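Local structure of photosystem II extrinsic protein V (Arthrospira maxima, 1F1C) at residues 8-19 / 63-71; 23-31 / 109-119. The protein is a heme c-carrying lumenal extrinsic subunit of photosystem II that probably stabilises the oxygen-evolving complex and helps protect it against heat. All blocks are in the same frame, centred on the assembly; numbering follows the deposited sequence.

Contact 1 (8-19 / 63-71); sequences FPINAQGDTAVL and PRDNIAALV
Ile67 and Ala68, the first two residues of helix 67-75, point their backbone N-H groups at two successive carbonyls of segment 8-19. Ile67 N donates to Pro9 O at 3.0 Å, and Ala68 N to Ile10 O at 2.7 Å. Helix-start N-H groups, which lack an acceptor within their own helix, are thereby satisfied. The tight side lies around Ile67. Its CG1 stands anti to the carbonyl carbon (chi1 -64°) and carries CD1 to 3.7 Å from Leu19 CD1, the two side chains running antiparallel as they pass; Phe8 CB adds a second wall, and Tyr111 of helix 107-124 covers Ile67. Segment 8-19 is a beta hairpin, with Phe8 and Ala17 a hydrogen-bonded antiparallel pair, so the helix start docks beside the loop end of a two-stranded sheet. Asn66, at the N-cap position, sets CB 3.3 Å from Pro9 O and lays CG 3.4 Å from Asn11 C. With an alanine here, the backbone of Asn11 would probably lose the amide packed against it, opening a gap beside the turn. Past Asn66 the packing thins: Ala12 is exposed, and the type I turn from Asn11 to Gly14 is braced from within the hairpin, Asn11 OD1 accepting Asp15 N at 3.0 Å while Asn11 ND2 comes to Asp15 OD2 from above the carboxylate plane.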
loop_
_atom_site.group_PDB
_atom_site.type_symbol
_atom_site.label_atom_id
_atom_site.label_comp_id
_atom_site.label_asym_id
_atom_site.label_seq_id
_atom_site.Cartn_x
_atom_site.Cartn_y
_atom_site.Cartn_z
ATOM N N PHE A 8 17.715 0.144 24.303
ATOM C CA PHE A 8 17.716 -0.236 22.898
ATOM C C PHE A 8 18.775 0.522 22.129
ATOM O O PHE A 8 19.283 1.539 22.596
ATOM C CB PHE A 8 16.365 0.065 22.245
ATOM C CG PHE A 8 15.192 -0.253 23.106
ATOM C CD1 PHE A 8 14.682 0.700 23.976
ATOM C CD2 PHE A 8 14.607 -1.517 23.072
ATOM C CE1 PHE A 8 13.606 0.402 24.806
ATOM C CE2 PHE A 8 13.528 -1.828 23.898
ATOM C CZ PHE A 8 13.026 -0.868 24.768
ATOM N N PRO A 9 19.130 0.031 20.937
ATOM C CA PRO A 9 20.136 0.718 20.133
ATOM C C PRO A 9 19.377 1.905 19.547
ATOM O O PRO A 9 18.350 1.712 18.893
ATOM C CB PRO A 9 20.487 -0.303 19.050
ATOM C CG PRO A 9 19.953 -1.607 19.565
ATOM C CD PRO A 9 18.711 -1.222 20.292
ATOM N N ILE A 10 19.852 3.123 19.782
ATOM C CA ILE A 10 19.156 4.290 19.258
ATOM C C ILE A 10 19.487 4.514 17.786
ATOM O O ILE A 10 18.669 5.033 17.030
ATOM C CB ILE A 10 19.510 5.569 20.042
ATOM C CG1 ILE A 10 18.782 6.758 19.410
ATOM C CG2 ILE A 10 21.012 5.787 20.038
ATOM C CD1 ILE A 10 19.262 8.100 19.883
ATOM N N ASN A 11 20.690 4.119 17.385
ATOM C CA ASN A 11 21.120 4.275 16.003
ATOM C C ASN A 11 21.905 3.050 15.578
ATOM O O ASN A 11 22.061 2.107 16.354
ATOM C CB ASN A 11 22.004 5.514 15.843
ATOM C CG ASN A 11 23.164 5.522 16.817
ATOM O OD1 ASN A 11 23.637 4.465 17.253
ATOM N ND2 ASN A 11 23.637 6.714 17.161
ATOM N N ALA A 12 22.413 3.082 14.350
ATOM C CA ALA A 12 23.176 1.968 13.801
ATOM C C ALA A 12 24.631 1.974 14.248
ATOM O O ALA A 12 25.374 1.035 13.959
ATOM C CB ALA A 12 23.105 1.993 12.285
ATOM N N GLN A 13 25.036 3.025 14.953
ATOM C CA GLN A 13 26.416 3.124 15.415
ATOM C C GLN A 13 26.612 2.372 16.725
ATOM O O GLN A 13 27.714 2.350 17.276
ATOM C CB GLN A 13 26.822 4.590 15.602
ATOM C CG GLN A 13 26.369 5.518 14.488
ATOM C CD GLN A 13 26.643 4.953 13.111
ATOM O OE1 GLN A 13 27.781 4.616 12.781
ATOM N NE2 GLN A 13 25.598 4.844 12.296
ATOM N N GLY A 14 25.540 1.766 17.226
ATOM C CA GLY A 14 25.633 1.019 18.463
ATOM C C GLY A 14 25.278 1.794 19.720
ATOM O O GLY A 14 25.275 1.218 20.806
ATOM N N ASP A 15 24.995 3.089 19.599
ATOM C CA ASP A 15 24.629 3.882 20.772
ATOM C C ASP A 15 23.393 3.277 21.443
ATOM O O ASP A 15 22.519 2.714 20.778
ATOM C CB ASP A 15 24.299 5.329 20.388
ATOM C CG ASP A 15 25.514 6.122 19.931
ATOM O OD1 ASP A 15 26.638 5.573 19.928
ATOM O OD2 ASP A 15 25.331 7.309 19.573
ATOM N N THR A 16 23.318 3.396 22.763
ATOM C CA THR A 16 22.174 2.872 23.489
ATOM C C THR A 16 21.354 3.999 24.098
ATOM O O THR A 16 21.862 5.085 24.362
ATOM C CB THR A 16 22.601 1.893 24.616
ATOM O OG1 THR A 16 23.567 2.524 25.460
ATOM C CG2 THR A 16 23.197 0.621 24.025
ATOM N N ALA A 17 20.071 3.729 24.296
ATOM C CA ALA A 17 19.149 4.686 24.884
ATOM C C ALA A 17 18.216 3.939 25.823
ATOM O O ALA A 17 17.769 2.832 25.531
ATOM C CB ALA A 17 18.344 5.376 23.803
ATOM N N VAL A 18 17.922 4.536 26.960
ATOM C CA VAL A 18 17.033 3.898 27.902
ATOM C C VAL A 18 15.701 4.619 27.831
ATOM O O VAL A 18 15.602 5.780 28.210
ATOM C CB VAL A 18 17.592 3.974 29.329
ATOM C CG1 VAL A 18 16.728 3.141 30.270
ATOM C CG2 VAL A 18 19.037 3.482 29.344
ATOM N N LEU A 19 14.681 3.949 27.313
ATOM C CA LEU A 19 13.373 4.574 27.227
ATOM C C LEU A 19 12.602 4.366 28.515
ATOM O O LEU A 19 12.786 3.373 29.210
ATOM C CB LEU A 19 12.566 4.004 26.059
ATOM C CG LEU A 19 12.846 4.622 24.691
ATOM C CD1 LEU A 19 14.287 4.337 24.285
ATOM C CD2 LEU A 19 11.869 4.051 23.669
ATOM N N PRO A 63 19.243 -1.918 7.889
ATOM C CA PRO A 63 18.653 -2.631 9.020
ATOM C C PRO A 63 17.697 -1.697 9.756
ATOM O O PRO A 63 17.994 -0.528 9.945
ATOM C CB PRO A 63 19.868 -2.996 9.868
ATOM C CG PRO A 63 20.941 -3.194 8.834
ATOM C CD PRO A 63 20.713 -2.026 7.899
ATOM N N ARG A 64 16.542 -2.212 10.144
ATOM C CA ARG A 64 15.561 -1.423 10.866
ATOM C C ARG A 64 15.549 -1.894 12.312
ATOM O O ARG A 64 14.510 -1.890 12.963
ATOM C CB ARG A 64 14.184 -1.620 10.233
ATOM C CG ARG A 64 14.129 -1.266 8.751
ATOM C CD ARG A 64 14.446 0.209 8.533
ATOM N NE ARG A 64 14.251 0.624 7.142
ATOM C CZ ARG A 64 14.214 1.889 6.740
ATOM N NH1 ARG A 64 14.358 2.874 7.622
ATOM N NH2 ARG A 64 14.030 2.169 5.458
ATOM N N ASP A 65 16.718 -2.301 12.803
ATOM C CA ASP A 65 16.847 -2.807 14.165
ATOM C C ASP A 65 17.319 -1.816 15.230
ATOM O O ASP A 65 17.871 -2.221 16.249
ATOM C CB ASP A 65 17.755 -4.047 14.185
ATOM C CG ASP A 65 19.127 -3.784 13.583
ATOM O OD1 ASP A 65 19.472 -2.602 13.345
ATOM O OD2 ASP A 65 19.872 -4.767 13.354
ATOM N N ASN A 66 17.107 -0.528 14.991
ATOM C CA ASN A 66 17.456 0.510 15.963
ATOM C C ASN A 66 16.413 1.619 15.861
ATOM O O ASN A 66 15.804 1.816 14.810
ATOM C CB ASN A 66 18.866 1.081 15.726
ATOM C CG ASN A 66 19.047 1.656 14.338
ATOM O OD1 ASN A 66 19.369 0.940 13.398
ATOM N ND2 ASN A 66 18.832 2.951 14.203
ATOM N N ILE A 67 16.199 2.331 16.958
ATOM C CA ILE A 67 15.207 3.399 17.004
ATOM C C ILE A 67 15.242 4.383 15.836
ATOM O O ILE A 67 14.201 4.704 15.256
ATOM C CB ILE A 67 15.337 4.169 18.332
ATOM C CG1 ILE A 67 15.016 3.214 19.492
ATOM C CG2 ILE A 67 14.427 5.399 18.322
ATOM C CD1 ILE A 67 15.435 3.728 20.864
ATOM N N ALA A 68 16.432 4.865 15.485
ATOM C CA ALA A 68 16.553 5.819 14.382
ATOM C C ALA A 68 16.066 5.227 13.068
ATOM O O ALA A 68 15.348 5.884 12.305
ATOM C CB ALA A 68 18.012 6.288 14.228
ATOM N N ALA A 69 16.466 3.986 12.808
ATOM C CA ALA A 69 16.088 3.313 11.577
ATOM C C ALA A 69 14.591 3.104 11.520
ATOM O O ALA A 69 13.979 3.281 10.466
ATOM C CB ALA A 69 16.808 1.988 11.471
ATOM N N LEU A 70 13.995 2.743 12.652
ATOM C CA LEU A 70 12.557 2.517 12.691
ATOM C C LEU A 70 11.817 3.840 12.506
ATOM O O LEU A 70 10.817 3.915 11.783
ATOM C CB LEU A 70 12.156 1.856 14.008
ATOM C CG LEU A 70 12.539 0.369 14.046
ATOM C CD1 LEU A 70 12.163 -0.231 15.391
ATOM C CD2 LEU A 70 11.830 -0.366 12.905
ATOM N N VAL A 71 12.318 4.887 13.148
ATOM C CA VAL A 71 11.690 6.192 13.015
ATOM C C VAL A 71 11.747 6.651 11.559
ATOM O O VAL A 71 10.755 7.157 11.027
ATOM C CB VAL A 71 12.377 7.225 13.921
ATOM C CG1 VAL A 71 11.819 8.618 13.644
ATOM C CG2 VAL A 71 12.151 6.849 15.373
#

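Contact 2 (23-31 / 109-119)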
loop_
_atom_site.group_PDB
_atom_site.type_symbol
_atom_site.label_atom_id
_atom_site.label_comp_id
_atom_site.label_asym_id
_atom_site.label_seq_id
_atom_site.Cartn_x
_atom_site.Cartn_y
_atom_site.Cartn_z
ATOM N N GLU A 23 6.875 5.993 27.906
ATOM C CA GLU A 23 7.004 6.186 26.467
ATOM C C GLU A 23 6.591 4.934 25.710
ATOM O O GLU A 23 5.942 5.010 24.663
ATOM C CB GLU A 23 8.442 6.559 26.113
ATOM C CG GLU A 23 8.889 7.885 26.713
ATOM C CD GLU A 23 10.363 8.158 26.490
ATOM O OE1 GLU A 23 11.193 7.332 26.930
ATOM O OE2 GLU A 23 10.689 9.194 25.874
ATOM N N ILE A 24 6.966 3.778 26.244
ATOM C CA ILE A 24 6.622 2.512 25.621
ATOM C C ILE A 24 5.110 2.288 25.649
ATOM O O ILE A 24 4.546 1.734 24.703
ATOM C CB ILE A 24 7.345 1.344 26.320
ATOM C CG1 ILE A 24 8.859 1.511 26.156
ATOM C CG2 ILE A 24 6.908 0.026 25.725
ATOM C CD1 ILE A 24 9.666 0.516 26.954
ATOM N N LYS A 25 4.454 2.710 26.730
ATOM C CA LYS A 25 3.003 2.566 26.844
ATOM C C LYS A 25 2.375 3.366 25.719
ATOM O O LYS A 25 1.390 2.942 25.118
ATOM C CB LYS A 25 2.495 3.122 28.180
ATOM C CG LYS A 25 2.704 2.225 29.398
ATOM C CD LYS A 25 1.815 0.992 29.344
ATOM C CE LYS A 25 1.930 0.163 30.621
ATOM N NZ LYS A 25 1.113 -1.085 30.562
ATOM N N LYS A 26 2.948 4.537 25.447
ATOM C CA LYS A 26 2.448 5.411 24.390
ATOM C C LYS A 26 2.767 4.852 23.011
ATOM O O LYS A 26 1.984 5.009 22.077
ATOM C CB LYS A 26 3.052 6.808 24.515
ATOM C CG LYS A 26 2.550 7.608 25.706
ATOM C CD LYS A 26 3.159 9.003 25.704
ATOM C CE LYS A 26 2.655 9.830 26.869
ATOM N NZ LYS A 26 3.237 11.206 26.886
ATOM N N GLY A 27 3.920 4.202 22.884
ATOM C CA GLY A 27 4.290 3.625 21.604
ATOM C C GLY A 27 3.291 2.541 21.238
ATOM O O GLY A 27 2.863 2.428 20.088
ATOM N N GLN A 28 2.919 1.740 22.230
ATOM C CA GLN A 28 1.959 0.664 22.038
ATOM C C GLN A 28 0.660 1.229 21.480
ATOM O O GLN A 28 0.125 0.721 20.497
ATOM C CB GLN A 28 1.689 -0.046 23.370
ATOM C CG GLN A 28 0.792 -1.271 23.247
ATOM C CD GLN A 28 0.538 -1.946 24.581
ATOM O OE1 GLN A 28 0.145 -1.295 25.546
ATOM N NE2 GLN A 28 0.759 -3.253 24.641
ATOM N N GLN A 29 0.159 2.284 22.115
ATOM C CA GLN A 29 -1.073 2.928 21.681
ATOM C C GLN A 29 -0.989 3.315 20.224
ATOM O O GLN A 29 -1.835 2.924 19.422
ATOM C CB GLN A 29 -1.345 4.186 22.504
ATOM C CG GLN A 29 -1.869 3.914 23.893
ATOM C CD GLN A 29 -1.719 5.114 24.801
ATOM O OE1 GLN A 29 -2.047 6.245 24.420
ATOM N NE2 GLN A 29 -1.220 4.879 26.016
ATOM N N VAL A 30 0.027 4.099 19.876
ATOM C CA VAL A 30 0.163 4.518 18.492
ATOM C C VAL A 30 0.209 3.277 17.621
ATOM O O VAL A 30 -0.447 3.206 16.575
ATOM C CB VAL A 30 1.446 5.356 18.264
ATOM C CG1 VAL A 30 1.600 5.681 16.790
ATOM C CG2 VAL A 30 1.363 6.649 19.055
ATOM N N PHE A 31 0.963 2.280 18.067
ATOM C CA PHE A 31 1.076 1.062 17.292
ATOM C C PHE A 31 -0.275 0.384 17.115
ATOM O O PHE A 31 -0.680 0.088 15.993
ATOM C CB PHE A 31 2.069 0.101 17.950
ATOM C CG PHE A 31 2.344 -1.136 17.135
ATOM C CD1 PHE A 31 1.499 -2.241 17.214
ATOM C CD2 PHE A 31 3.432 -1.180 16.262
ATOM C CE1 PHE A 31 1.731 -3.381 16.433
ATOM C CE2 PHE A 31 3.674 -2.309 15.480
ATOM C CZ PHE A 31 2.823 -3.412 15.563
ATOM N N ASP A 109 6.146 10.305 19.065
ATOM C CA ASP A 109 5.385 9.072 18.902
ATOM C C ASP A 109 6.187 8.064 18.103
ATOM O O ASP A 109 6.201 6.879 18.426
ATOM C CB ASP A 109 4.061 9.327 18.183
ATOM C CG ASP A 109 3.188 10.318 18.909
ATOM O OD1 ASP A 109 2.906 10.119 20.112
ATOM O OD2 ASP A 109 2.779 11.300 18.265
ATOM N N LEU A 110 6.854 8.537 17.058
ATOM C CA LEU A 110 7.652 7.665 16.216
ATOM C C LEU A 110 8.736 7.007 17.036
ATOM O O LEU A 110 9.045 5.826 16.861
ATOM C CB LEU A 110 8.262 8.462 15.061
ATOM C CG LEU A 110 7.544 8.289 13.720
ATOM C CD1 LEU A 110 6.060 8.028 13.931
ATOM C CD2 LEU A 110 7.767 9.528 12.865
ATOM N N TYR A 111 9.297 7.791 17.940
ATOM C CA TYR A 111 10.349 7.341 18.840
ATOM C C TYR A 111 9.801 6.260 19.789
ATOM O O TYR A 111 10.468 5.254 20.058
ATOM C CB TYR A 111 10.848 8.554 19.633
ATOM C CG TYR A 111 11.813 8.253 20.762
ATOM C CD1 TYR A 111 13.187 8.166 20.529
ATOM C CD2 TYR A 111 11.355 8.127 22.081
ATOM C CE1 TYR A 111 14.088 7.974 21.593
ATOM C CE2 TYR A 111 12.239 7.932 23.142
ATOM C CZ TYR A 111 13.601 7.863 22.892
ATOM O OH TYR A 111 14.472 7.728 23.947
ATOM N N ASN A 112 8.581 6.481 20.281
ATOM C CA ASN A 112 7.911 5.562 21.210
ATOM C C ASN A 112 7.506 4.247 20.523
ATOM O O ASN A 112 7.715 3.146 21.063
ATOM C CB ASN A 112 6.659 6.237 21.799
ATOM C CG ASN A 112 6.978 7.521 22.577
ATOM O OD1 ASN A 112 6.128 8.397 22.706
ATOM N ND2 ASN A 112 8.189 7.622 23.105
ATOM N N VAL A 113 6.916 4.360 19.335
ATOM C CA VAL A 113 6.496 3.175 18.609
ATOM C C VAL A 113 7.736 2.335 18.313
ATOM O O VAL A 113 7.691 1.104 18.399
ATOM C CB VAL A 113 5.785 3.538 17.277
ATOM C CG1 VAL A 113 5.230 2.276 16.620
ATOM C CG2 VAL A 113 4.665 4.514 17.540
ATOM N N ALA A 114 8.838 3.005 17.981
ATOM C CA ALA A 114 10.094 2.323 17.682
ATOM C C ALA A 114 10.579 1.534 18.900
ATOM O O ALA A 114 11.044 0.398 18.781
ATOM C CB ALA A 114 11.151 3.344 17.253
ATOM N N GLY A 115 10.472 2.148 20.076
ATOM C CA GLY A 115 10.886 1.475 21.286
ATOM C C GLY A 115 9.965 0.303 21.560
ATOM O O GLY A 115 10.413 -0.770 21.974
ATOM N N TYR A 116 8.671 0.509 21.337
ATOM C CA TYR A 116 7.681 -0.543 21.557
ATOM C C TYR A 116 7.990 -1.754 20.677
ATOM O O TYR A 116 8.110 -2.880 21.169
ATOM C CB TYR A 116 6.268 -0.032 21.232
ATOM C CG TYR A 116 5.225 -1.121 21.263
ATOM C CD1 TYR A 116 4.871 -1.737 22.460
ATOM C CD2 TYR A 116 4.623 -1.568 20.088
ATOM C CE1 TYR A 116 3.946 -2.774 22.489
ATOM C CE2 TYR A 116 3.695 -2.599 20.106
ATOM C CZ TYR A 116 3.363 -3.199 21.309
ATOM O OH TYR A 116 2.453 -4.231 21.332
ATOM N N ILE A 117 8.108 -1.516 19.374
ATOM C CA ILE A 117 8.405 -2.586 18.434
ATOM C C ILE A 117 9.628 -3.385 18.874
ATOM O O ILE A 117 9.581 -4.611 18.905
ATOM C CB ILE A 117 8.647 -2.030 17.000
ATOM C CG1 ILE A 117 7.324 -1.494 16.415
ATOM C CG2 ILE A 117 9.265 -3.128 16.116
ATOM C CD1 ILE A 117 7.439 -0.814 15.023
ATOM N N LEU A 118 10.711 -2.690 19.225
ATOM C CA LEU A 118 11.955 -3.343 19.646
ATOM C C LEU A 118 11.838 -4.042 20.997
ATOM O O LEU A 118 12.631 -4.932 21.319
ATOM C CB LEU A 118 13.105 -2.324 19.712
ATOM C CG LEU A 118 13.475 -1.529 18.452
ATOM C CD1 LEU A 118 14.537 -0.500 18.821
ATOM C CD2 LEU A 118 13.976 -2.452 17.356
ATOM N N LEU A 119 10.856 -3.639 21.793
ATOM C CA LEU A 119 10.665 -4.240 23.101
ATOM C C LEU A 119 10.004 -5.615 23.040
ATOM O O LEU A 119 10.445 -6.538 23.708
ATOM C CB LEU A 119 9.812 -3.329 23.980
ATOM C CG LEU A 119 9.477 -3.876 25.375
ATOM C CD1 LEU A 119 10.736 -3.979 26.221
ATOM C CD2 LEU A 119 8.468 -2.950 26.041
#
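Glu23 begins the crossing with its backbone O 3.2 Å from Asn112 CB, while its own CB lies against Asn112 ND2. The Glu23 side chain runs on past Tyr111, where CD sits at the ring edge in the ring plane; the carboxylate itself is held by Ser20, whose backbone N donates to OE1. One residue on, Ile24 presses CG2 to 3.4 Å from Leu119 CD2, a tight carbon-carbon approach, and the two side chains lie crosswise. Lys26 contributes little more than its CB, near Asn112 OD1. At Gly27 the helices come closest: its CA is 3.4 Å from Asn112 C and makes a CA-H...O contact with Asn112 O, and a CB would collide with that same oxygen. Gln28 then covers Tyr116, its CA 3.7 Å above the centre of one ring face, CB over the same face near CE1, and CG passing beyond the ring rim beside CE1 and CZ. Val30 drives CG1 to within 3.4 Å of Val113 CG2, another tight pair, and turns CG2 to Asp109 CB. Phe31, its CG anti to the backbone N (chi1 -174°), brings its ring against Tyr116, whose CE2 lies over one Phe31 face, 3.6 Å from Phe31 CG; the rings meet obliquely, their planes 54° apart, while Val113 CG1 fits at the Phe31 edge. Tyr116 is thus a knob in the hole formed by Ile24, Gly27, Gln28 and Phe31. The segment axes approach to 7.1 Å and cross at -93°, the near-perpendicular packing of N-terminal and C-terminal helices, with glycine and aromatic residues at the crossing, that is a hallmark of the cytochrome c fold.

The two contacts meet along helix 107-124, their centres 13 Å apart. Tyr111 bridges them: its OH lies 3.4 Å from Leu19 CD1 of contact 1, while its ring edge belongs to contact 2. Further along, Leu70 CD1 packs 3.5 Å from Leu118 CD2, so helix 67-75 lies against the same C-terminal helix that crosses 23-31. Both contacts reach the heme c pocket, though unequally. In contact 1 Leu70 touches the heme, whereas the hairpin docking lies away from the heme-binding residues. Contact 2 lends Val113 and Ile117 to the pocket, and the Phe31 side chain is about 4 Å from those of Cys35, a covalent heme attachment, and His39, an axial iron ligand.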